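Side-chain contacts in silicatein alpha (Tethya aurantium, PDB 6ZQ3), which belongs to the papain-like cysteine peptidases and probably takes part in forming the silica of sponge spicules: residues S50-N53 against I54-S58; K203-Q206 against C207-S211. All blocks are in the same frame, centred on the assembly; numbering follows the deposited sequence.

Interaction 1. Residues S50-N53 against I54-S58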
ATOM      1  N   SER A  50       5.120   3.947 -10.477  1.00 44.45           N
ATOM      2  CA  SER A  50       5.459   5.297 -10.045  1.00 43.51           C
ATOM      3  C   SER A  50       4.433   5.968  -9.122  1.00 44.81           C
ATOM      4  O   SER A  50       3.321   6.306  -9.525  1.00 41.37           O
ATOM      5  CB  SER A  50       5.702   6.183 -11.240  1.00 44.09           C
ATOM      6  OG  SER A  50       5.993   7.483 -10.773  1.00 45.50           O
ATOM      7  N   GLU A  51       4.852   6.183  -7.879  1.00 44.74           N
ATOM      8  CA  GLU A  51       4.071   6.894  -6.898  1.00 45.19           C
ATOM      9  C   GLU A  51       4.065   8.389  -7.191  1.00 45.54           C
ATOM     10  O   GLU A  51       3.186   9.111  -6.719  1.00 48.31           O
ATOM     11  CB  GLU A  51       4.677   6.696  -5.520  1.00 50.67           C
ATOM     12  CG  GLU A  51       4.662   5.269  -5.011  1.00 57.15           C
ATOM     13  CD  GLU A  51       5.881   4.459  -5.414  1.00 62.48           C
ATOM     14  OE1 GLU A  51       6.838   5.062  -5.948  1.00 69.03           O
ATOM     15  OE2 GLU A  51       5.869   3.219  -5.205  1.00 66.52           O
ATOM     16  N   GLN A  52       5.074   8.863  -7.916  1.00 40.93           N
ATOM     17  CA  GLN A  52       5.180  10.265  -8.252  1.00 41.55           C
ATOM     18  C   GLN A  52       4.070  10.618  -9.238  1.00 45.49           C
ATOM     19  O   GLN A  52       3.465  11.720  -9.189  1.00 42.39           O
ATOM     20  CB  GLN A  52       6.561  10.501  -8.865  1.00 43.43           C
ATOM     21  CG  GLN A  52       6.927  11.963  -9.099  1.00 45.35           C
ATOM     22  CD  GLN A  52       6.792  12.840  -7.876  1.00 46.73           C
ATOM     23  OE1 GLN A  52       7.140  12.451  -6.769  1.00 49.26           O
ATOM     24  NE2 GLN A  52       6.286  14.051  -8.077  1.00 55.84           N
ATOM     25  N   ASN A  53       3.815   9.665 -10.140  1.00 43.84           N
ATOM     26  CA  ASN A  53       2.739   9.777 -11.129  1.00 46.33           C
ATOM     27  C   ASN A  53       1.423  10.063 -10.427  1.00 47.42           C
ATOM     28  O   ASN A  53       0.709  10.979 -10.814  1.00 51.95           O
ATOM     29  CB  ASN A  53       2.648   8.472 -11.927  1.00 46.18           C
ATOM     30  CG  ASN A  53       1.878   8.613 -13.198  1.00 44.56           C
ATOM     31  OD1 ASN A  53       1.994   7.782 -14.086  1.00 44.49           O
ATOM     32  ND2 ASN A  53       1.083   9.661 -13.297  1.00 48.49           N
ATOM     33  N   ILE A  54       1.138   9.289  -9.379  1.00 46.12           N
ATOM     34  CA  ILE A  54      -0.096   9.422  -8.624  1.00 50.65           C
ATOM     35  C   ILE A  54      -0.110  10.749  -7.874  1.00 51.51           C
ATOM     36  O   ILE A  54      -1.157  11.397  -7.752  1.00 53.57           O
ATOM     37  CB  ILE A  54      -0.277   8.285  -7.592  1.00 49.66           C
ATOM     38  CG1 ILE A  54      -0.891   7.045  -8.222  1.00 58.36           C
ATOM     39  CG2 ILE A  54      -1.228   8.703  -6.499  1.00 50.30           C
ATOM     40  CD1 ILE A  54      -0.020   6.382  -9.251  1.00 62.88           C
ATOM     41  N   ILE A  55       1.038  11.140  -7.338  1.00 48.19           N
ATOM     42  CA  ILE A  55       1.106  12.394  -6.578  1.00 51.37           C
ATOM     43  C   ILE A  55       0.855  13.591  -7.481  1.00 46.65           C
ATOM     44  O   ILE A  55      -0.018  14.409  -7.191  1.00 40.01           O
ATOM     45  CB  ILE A  55       2.442  12.554  -5.814  1.00 51.65           C
ATOM     46  CG1 ILE A  55       2.425  11.648  -4.586  1.00 51.15           C
ATOM     47  CG2 ILE A  55       2.644  13.994  -5.358  1.00 53.10           C
ATOM     48  CD1 ILE A  55       3.791  11.151  -4.161  1.00 55.25           C
ATOM     49  N   ASP A  56       1.610  13.675  -8.573  1.00 44.98           N
ATOM     50  CA  ASP A  56       1.440  14.773  -9.506  1.00 47.16           C
ATOM     51  C   ASP A  56       0.054  14.868 -10.150  1.00 48.23           C
ATOM     52  O   ASP A  56      -0.423  15.986 -10.368  1.00 56.62           O
ATOM     53  CB  ASP A  56       2.490  14.710 -10.616  1.00 47.42           C
ATOM     54  CG  ASP A  56       3.879  14.844 -10.089  1.00 46.87           C
ATOM     55  OD1 ASP A  56       4.024  15.300  -8.930  1.00 44.05           O
ATOM     56  OD2 ASP A  56       4.826  14.489 -10.820  1.00 48.10           O
ATOM     57  N   CYS A  57      -0.589  13.742 -10.464  1.00 45.01           N
ATOM     58  CA  CYS A  57      -1.716  13.775 -11.439  1.00 46.10           C
ATOM     59  C   CYS A  57      -3.100  13.450 -10.897  1.00 46.69           C
ATOM     60  O   CYS A  57      -4.077  13.578 -11.620  1.00 50.83           O
ATOM     61  CB  CYS A  57      -1.435  12.844 -12.619  1.00 43.53           C
ATOM     62  SG  CYS A  57       0.254  12.940 -13.259  1.00 52.98           S
ATOM     63  N   SER A  58      -3.208  13.038  -9.642  1.00 46.33           N
ATOM     64  CA  SER A  58      -4.507  12.663  -9.113  1.00 45.92           C
ATOM     65  C   SER A  58      -5.184  13.761  -8.288  1.00 45.43           C
ATOM     66  O   SER A  58      -6.141  13.480  -7.578  1.00 45.01           O
ATOM     67  CB  SER A  58      -4.389  11.371  -8.289  1.00 47.22           C
ATOM     68  OG  SER A  58      -3.817  11.610  -7.018  1.00 47.95           O
TER
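Q52 and D56, one turn apart on the helix 51-57, lay their polar ends obliquely across each other on the same side, with amide and carboxylate planes 64° apart. The bend of Q52 at chi2 (53°) turns its amide along the helix; Q52 NE2 then lies 3.1 Å from D56 OD2, a hydrogen bond on the syn side, and K95 O also accepts from this nitrogen. D56 N also bonds Q52 O at 2.8 Å, with 176° at the hydrogen, so side chain and backbone join the same pair. Around the helix, N53 OD1 accepts from D85 N, while N53 ND2 merely approaches C57 SG, at 3.4 Å, a sulfur tied to C99. At the start, S50 caps the helix, its OG accepting from N53 N at 3.1 Å and also bonding Y90 O; at the far end S58 OG and S58 N approach I54 O from opposite faces of its carbonyl plane, OG at 2.8 Å. I54 packs on the helix 26-43 of the papain-type fold. The D56 carboxylate is buried yet ringed by donors, Q52 NE2 and Y90 OH at OD2 and S97 N at OD1, which would probably favour its ionised form.

Interaction 2. Residues K203-Q206 against C207-S211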
ATOM      1  N   LYS A 203      -6.994  -9.509  16.401  1.00 61.77           N
ATOM      2  CA  LYS A 203      -7.261  -8.875  17.668  1.00 59.48           C
ATOM      3  C   LYS A 203      -8.357  -7.868  17.412  1.00 55.20           C
ATOM      4  O   LYS A 203      -8.203  -6.684  17.652  1.00 58.19           O
ATOM      5  CB  LYS A 203      -5.992  -8.232  18.224  1.00 63.50           C
ATOM      6  CG  LYS A 203      -4.931  -9.224  18.684  1.00 68.52           C
ATOM      7  CD  LYS A 203      -5.471 -10.159  19.763  1.00 74.25           C
ATOM      8  CE  LYS A 203      -4.376 -10.908  20.507  1.00 76.65           C
ATOM      9  NZ  LYS A 203      -3.576  -9.995  21.380  1.00 83.27           N
ATOM     10  N   TYR A 204      -9.475  -8.353  16.891  1.00 57.70           N
ATOM     11  CA  TYR A 204     -10.661  -7.530  16.714  1.00 53.98           C
ATOM     12  C   TYR A 204     -10.332  -6.226  15.979  1.00 49.86           C
ATOM     13  O   TYR A 204     -10.796  -5.146  16.349  1.00 49.24           O
ATOM     14  CB  TYR A 204     -11.280  -7.252  18.086  1.00 58.89           C
ATOM     15  CG  TYR A 204     -12.744  -6.886  18.051  1.00 60.40           C
ATOM     16  CD1 TYR A 204     -13.712  -7.852  17.791  1.00 58.96           C
ATOM     17  CD2 TYR A 204     -13.158  -5.575  18.316  1.00 62.86           C
ATOM     18  CE1 TYR A 204     -15.060  -7.526  17.774  1.00 70.09           C
ATOM     19  CE2 TYR A 204     -14.496  -5.227  18.309  1.00 71.10           C
ATOM     20  CZ  TYR A 204     -15.452  -6.199  18.030  1.00 79.43           C
ATOM     21  OH  TYR A 204     -16.793  -5.844  18.010  1.00 85.13           O
ATOM     22  N   ASN A 205      -9.528  -6.348  14.927  1.00 47.49           N
ATOM     23  CA  ASN A 205      -9.218  -5.249  14.032  1.00 45.95           C
ATOM     24  C   ASN A 205      -8.464  -4.126  14.721  1.00 45.57           C
ATOM     25  O   ASN A 205      -8.854  -2.953  14.653  1.00 44.72           O
ATOM     26  CB  ASN A 205     -10.487  -4.707  13.348  1.00 48.12           C
ATOM     27  CG  ASN A 205     -10.166  -3.699  12.256  1.00 47.99           C
ATOM     28  OD1 ASN A 205      -9.180  -3.850  11.537  1.00 44.84           O
ATOM     29  ND2 ASN A 205     -10.976  -2.648  12.150  1.00 49.44           N
ATOM     30  N   GLN A 206      -7.363  -4.509  15.361  1.00 44.69           N
ATOM     31  CA  GLN A 206      -6.509  -3.589  16.062  1.00 45.75           C
ATOM     32  C   GLN A 206      -5.856  -2.622  15.062  1.00 47.34           C
ATOM     33  O   GLN A 206      -5.368  -3.060  14.025  1.00 49.17           O
ATOM     34  CB  GLN A 206      -5.442  -4.386  16.821  1.00 48.93           C
ATOM     35  CG  GLN A 206      -4.651  -3.559  17.813  1.00 48.84           C
ATOM     36  CD  GLN A 206      -3.498  -4.329  18.399  1.00 51.36           C
ATOM     37  OE1 GLN A 206      -2.339  -4.012  18.144  1.00 51.46           O
ATOM     38  NE2 GLN A 206      -3.804  -5.349  19.185  1.00 58.19           N
ATOM     39  N   CYS A 207      -5.880  -1.320  15.386  1.00 46.96           N
ATOM     40  CA  CYS A 207      -5.341  -0.225  14.556  1.00 47.93           C
ATOM     41  C   CYS A 207      -6.135   0.035  13.257  1.00 50.08           C
ATOM     42  O   CYS A 207      -5.712   0.829  12.379  1.00 43.97           O
ATOM     43  CB  CYS A 207      -3.849  -0.459  14.271  1.00 53.80           C
ATOM     44  SG  CYS A 207      -2.877  -0.585  15.801  1.00 60.13           S
ATOM     45  N   GLY A 208      -7.290  -0.621  13.162  1.00 46.61           N
ATOM     46  CA  GLY A 208      -8.179  -0.483  12.025  1.00 51.13           C
ATOM     47  C   GLY A 208      -7.550  -0.981  10.752  1.00 50.17           C
ATOM     48  O   GLY A 208      -7.741  -0.376   9.703  1.00 48.76           O
ATOM     49  N   ILE A 209      -6.799  -2.078  10.846  1.00 49.26           N
ATOM     50  CA  ILE A 209      -6.102  -2.639   9.688  1.00 49.78           C
ATOM     51  C   ILE A 209      -7.052  -3.157   8.584  1.00 49.34           C
ATOM     52  O   ILE A 209      -6.697  -3.173   7.394  1.00 48.59           O
ATOM     53  CB  ILE A 209      -5.107  -3.749  10.121  1.00 51.22           C
ATOM     54  CG1 ILE A 209      -4.038  -3.952   9.052  1.00 51.72           C
ATOM     55  CG2 ILE A 209      -5.813  -5.061  10.425  1.00 50.68           C
ATOM     56  CD1 ILE A 209      -3.174  -5.145   9.319  1.00 53.88           C
ATOM     57  N   ALA A 210      -8.258  -3.555   8.979  1.00 46.88           N
ATOM     58  CA  ALA A 210      -9.233  -4.092   8.053  1.00 48.93           C
ATOM     59  C   ALA A 210     -10.447  -3.185   7.864  1.00 49.83           C
ATOM     60  O   ALA A 210     -11.432  -3.618   7.264  1.00 51.00           O
ATOM     61  CB  ALA A 210      -9.677  -5.479   8.523  1.00 51.78           C
ATOM     62  N   SER A 211     -10.382  -1.939   8.355  1.00 48.39           N
ATOM     63  CA  SER A 211     -11.438  -0.930   8.131  1.00 47.40           C
ATOM     64  C   SER A 211     -11.579  -0.408   6.684  1.00 47.40           C
ATOM     65  O   SER A 211     -12.689  -0.211   6.221  1.00 49.06           O
ATOM     66  CB  SER A 211     -11.243   0.273   9.073  1.00 50.31           C
ATOM     67  OG  SER A 211     -11.387  -0.128  10.431  1.00 56.45           O
TER
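A type II beta turn at N205-G208 brings the side chain of N205 over the backbone that follows it, as far as S211. The turn closes with a hydrogen bond from G208 N to N205 O, 3.2 Å long, in which the donor stands well above the carbonyl plane. Q206 adopts the extended first corner and C207 the left-handed second one (phi 69°). G208 follows with phi of the same sign, a conformation glycine takes easily. N205 then places its amide beyond the turn: chi1 of -171° holds CG away from the backbone N, and the two ends of the group divide the work. N205 OD1 accepts from A210 N at 2.7 Å with an angle of 161° at the hydrogen, while N205 ND2 donates a hydrogen bond to S211 OG at 3.1 Å, the acceptor lying in the amide plane. This irregular loop links the strands 196-200 and 214-217 in the strand-rich half, corresponding to the R domain of papain, and a disulfide from C207 to C158 ties it to a second loop. Carbon atoms also lie against the amide: A210 CB lies 3.5 Å from N205 OD1, I209 CG2 is 3.7 Å from the same oxygen, and G208 CA comes within 3.5 Å of ND2. A leucine in place of N205 would probably leave A210 N without its acceptor and S211 OG without this donor, and the segment after the turn less firmly fixed. S211 OG also bonds S160 O, so the amide proton and that carbonyl share one hydroxyl. Q206 runs its extended chain the other way, its CG passing 4.0 Å from C207 SG and its amide bonding D154 OD1 through NE2 and S155 N through OE1.

Overall arrangement
Interactions 1 and 2 lie on opposite sides of the chain's centre, about 14 and 16 Å from it; their own centres are about 28 Å apart and their nearest atoms about 19 Å, so they do not touch. Each nevertheless belongs to the same papain-like unit and contains a disulfide cysteine, C57 in one and C207 in the other. The 50-58 segment packs against the helix 26-43, the central helix whose start borders the active-site cleft in papain relatives; the 203-211 loop belongs to the strand-rich half across that cleft. The two contacts thus sit one in each half of the fold, and neither appears to include a catalytic residue.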